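PDB 1YQH: IG hypothetical 16092 from Bacillus cereus ATCC 14579, which is of unknown function but, as a UPF0045 (DUF77) family member with a thiamine-binding-protein-type domain, may bind thiamine or a related small molecule. Local coordinates for residues A[5-10]-A[49-54]. Sequence-based numbering, arbitrary orientation. Where two conformers were deposited one is given.
Sequences SQQVTM and TLEGEL
Val-8 and Gly-52 exchange two backbone hydrogen bonds, Val-8 N to Gly-52 O at 2.8 Å (N-H...O 174°) and Gly-52 N to Val-8 O at 3.0 Å. Met-10 and Leu-50 repeat the exchange, the shorter bond running from Leu-50 N to Met-10 O (2.7 Å). Thr-9 and Glu-51 form the non-hydrogen-bonded pair between them, and the short strand axes, 166° apart, confirm an antiparallel ladder. Beyond the Val-8/Gly-52 pair, a water bridges the two segments, donating to Gln-6 O and accepting from Leu-54 N at the start of helix 54-70.

On the face of Val-8 and Met-10 the packing is mainly apolar. Val-8 CG2 occupies the position between its backbone N and carbonyl carbon, where it reaches Gly-52 O (3.5 Å) and Leu-54 CA, while CG1 meets Leu-54 CB at 4.1 Å. The selenomethionine chain of Met-10 is extended through chi2 and then bends about CG-SE (chi3 -65°), which sets methyl CE against Leu-54 CD1 at 3.9 Å, the two side chains crossing at about a right angle. Leu-57 of the same helix closes over Val-8, Met-10 and Leu-50. On the other face the CG2 methyls of Thr-9 and Thr-49 touch at 4.0 Å beside Ile-92 of the same chain and Ala-45 of a second subunit; Thr-9 OG1 is hydrogen-bonded to Val-90 O, and Glu-51 OE1 to Ile-92 N.

Within this chain, strands 8-17 and 48-52 are the central pair of a four-stranded antiparallel sheet ordered 2-3-1-4, with helix 54-70 packed on one face: the ferredoxin-like alpha/beta sandwich, consistent with the MTH1187-YkoF clan.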
loop_
_atom_site.group_PDB
_atom_site.type_symbol
_atom_site.label_atom_id
_atom_site.label_comp_id
_atom_site.label_asym_id
_atom_site.label_seq_id
_atom_site.Cartn_x
_atom_site.Cartn_y
_atom_site.Cartn_z
ATOM N N SER A 5 -1.709 24.230 9.585
ATOM C CA SER A 5 -2.218 22.892 9.901
ATOM C C SER A 5 -1.141 22.028 10.538
ATOM O O SER A 5 0.050 22.204 10.257
ATOM C CB SER A 5 -2.735 22.209 8.631
ATOM O OG SER A 5 -3.786 22.970 8.061
ATOM N N GLN A 6 -1.549 21.099 11.399
ATOM C CA GLN A 6 -0.587 20.181 12.001
ATOM C C GLN A 6 0.006 19.290 10.908
ATOM O O GLN A 6 -0.668 18.987 9.911
ATOM C CB GLN A 6 -1.232 19.340 13.103
ATOM C CG GLN A 6 -1.815 20.159 14.276
ATOM C CD GLN A 6 -0.753 20.698 15.241
ATOM O OE1 GLN A 6 0.398 20.903 14.866
ATOM N NE2 GLN A 6 -1.152 20.943 16.492
ATOM N N GLN A 7 1.258 18.888 11.092
ATOM C CA GLN A 7 1.961 18.115 10.079
ATOM C C GLN A 7 1.352 16.732 9.904
ATOM O O GLN A 7 0.744 16.188 10.826
ATOM C CB GLN A 7 3.437 17.973 10.439
ATOM C CG GLN A 7 4.285 19.161 10.009
ATOM C CD GLN A 7 5.709 19.083 10.521
ATOM O OE1 GLN A 7 6.634 19.561 9.872
ATOM N NE2 GLN A 7 5.892 18.479 11.685
ATOM N N VAL A 8 1.510 16.190 8.704
ATOM C CA VAL A 8 1.300 14.764 8.468
ATOM C C VAL A 8 2.667 14.175 8.116
ATOM O O VAL A 8 3.618 14.895 7.757
ATOM C CB VAL A 8 0.256 14.438 7.335
ATOM C CG1 VAL A 8 -1.089 15.088 7.632
ATOM C CG2 VAL A 8 0.762 14.844 5.949
ATOM N N THR A 9 2.768 12.863 8.249
ATOM C CA THR A 9 3.868 12.112 7.685
ATOM C C THR A 9 3.236 11.177 6.632
ATOM O O THR A 9 2.120 10.688 6.819
ATOM C CB THR A 9 4.628 11.356 8.805
ATOM O OG1 THR A 9 5.169 12.323 9.735
ATOM C CG2 THR A 9 5.771 10.531 8.242
HETATM N N MSE A 10 3.937 10.971 5.526
HETATM C CA MSE A 10 3.405 10.235 4.389
HETATM C C MSE A 10 4.562 9.467 3.751
HETATM O O MSE A 10 5.718 9.882 3.868
HETATM C CB MSE A 10 2.844 11.253 3.393
HETATM C CG MSE A 10 2.140 10.688 2.190
HETATM SE SE MSE A 10 1.618 12.152 1.031
HETATM C CE MSE A 10 0.310 13.062 2.196
ATOM N N THR A 49 9.621 8.884 2.083
ATOM C CA THR A 49 8.886 9.461 3.207
ATOM C C THR A 49 8.907 10.982 3.080
ATOM O O THR A 49 9.953 11.540 2.743
ATOM C CB THR A 49 9.543 9.066 4.545
ATOM O OG1 THR A 49 9.640 7.638 4.613
ATOM C CG2 THR A 49 8.701 9.582 5.731
ATOM N N LEU A 50 7.762 11.615 3.355
ATOM C CA LEU A 50 7.595 13.073 3.386
ATOM C C LEU A 50 6.997 13.523 4.717
ATOM O O LEU A 50 6.222 12.790 5.343
ATOM C CB LEU A 50 6.643 13.532 2.269
ATOM C CG LEU A 50 6.893 13.027 0.848
ATOM C CD1 LEU A 50 5.774 13.450 -0.103
ATOM C CD2 LEU A 50 8.254 13.526 0.332
ATOM N N GLU A 51 7.344 14.741 5.140
ATOM C CA GLU A 51 6.732 15.326 6.325
ATOM C C GLU A 51 6.326 16.751 5.985
ATOM O O GLU A 51 7.088 17.467 5.356
ATOM C CB GLU A 51 7.747 15.325 7.471
ATOM C CG GLU A 51 7.242 15.938 8.761
ATOM C CD GLU A 51 8.336 16.013 9.815
ATOM O OE1 GLU A 51 8.647 14.981 10.425
ATOM O OE2 GLU A 51 8.892 17.103 10.033
ATOM N N GLY A 52 5.124 17.152 6.396
ATOM C CA GLY A 52 4.669 18.520 6.157
ATOM C C GLY A 52 3.163 18.628 6.071
ATOM O O GLY A 52 2.434 17.797 6.615
ATOM N N GLU A 53 2.708 19.680 5.405
ATOM C CA GLU A 53 1.281 19.968 5.298
ATOM C C GLU A 53 0.587 18.999 4.333
ATOM O O GLU A 53 1.081 18.739 3.234
ATOM C CB GLU A 53 1.115 21.400 4.807
ATOM C CG GLU A 53 -0.308 21.836 4.626
ATOM C CD GLU A 53 -0.428 23.103 3.792
ATOM O OE1 GLU A 53 0.473 23.984 3.880
ATOM O OE2 GLU A 53 -1.430 23.222 3.056
ATOM N N LEU A 54 -0.567 18.472 4.743
ATOM C CA LEU A 54 -1.272 17.469 3.933
ATOM C C LEU A 54 -1.413 17.848 2.452
ATOM O O LEU A 54 -1.018 17.076 1.598
ATOM C CB LEU A 54 -2.659 17.175 4.522
ATOM C CG LEU A 54 -3.528 16.147 3.765
ATOM C CD1 LEU A 54 -2.865 14.751 3.677
ATOM C CD2 LEU A 54 -4.901 16.069 4.407
HETATM O O HOH W 1 -1.546 19.146 7.284
#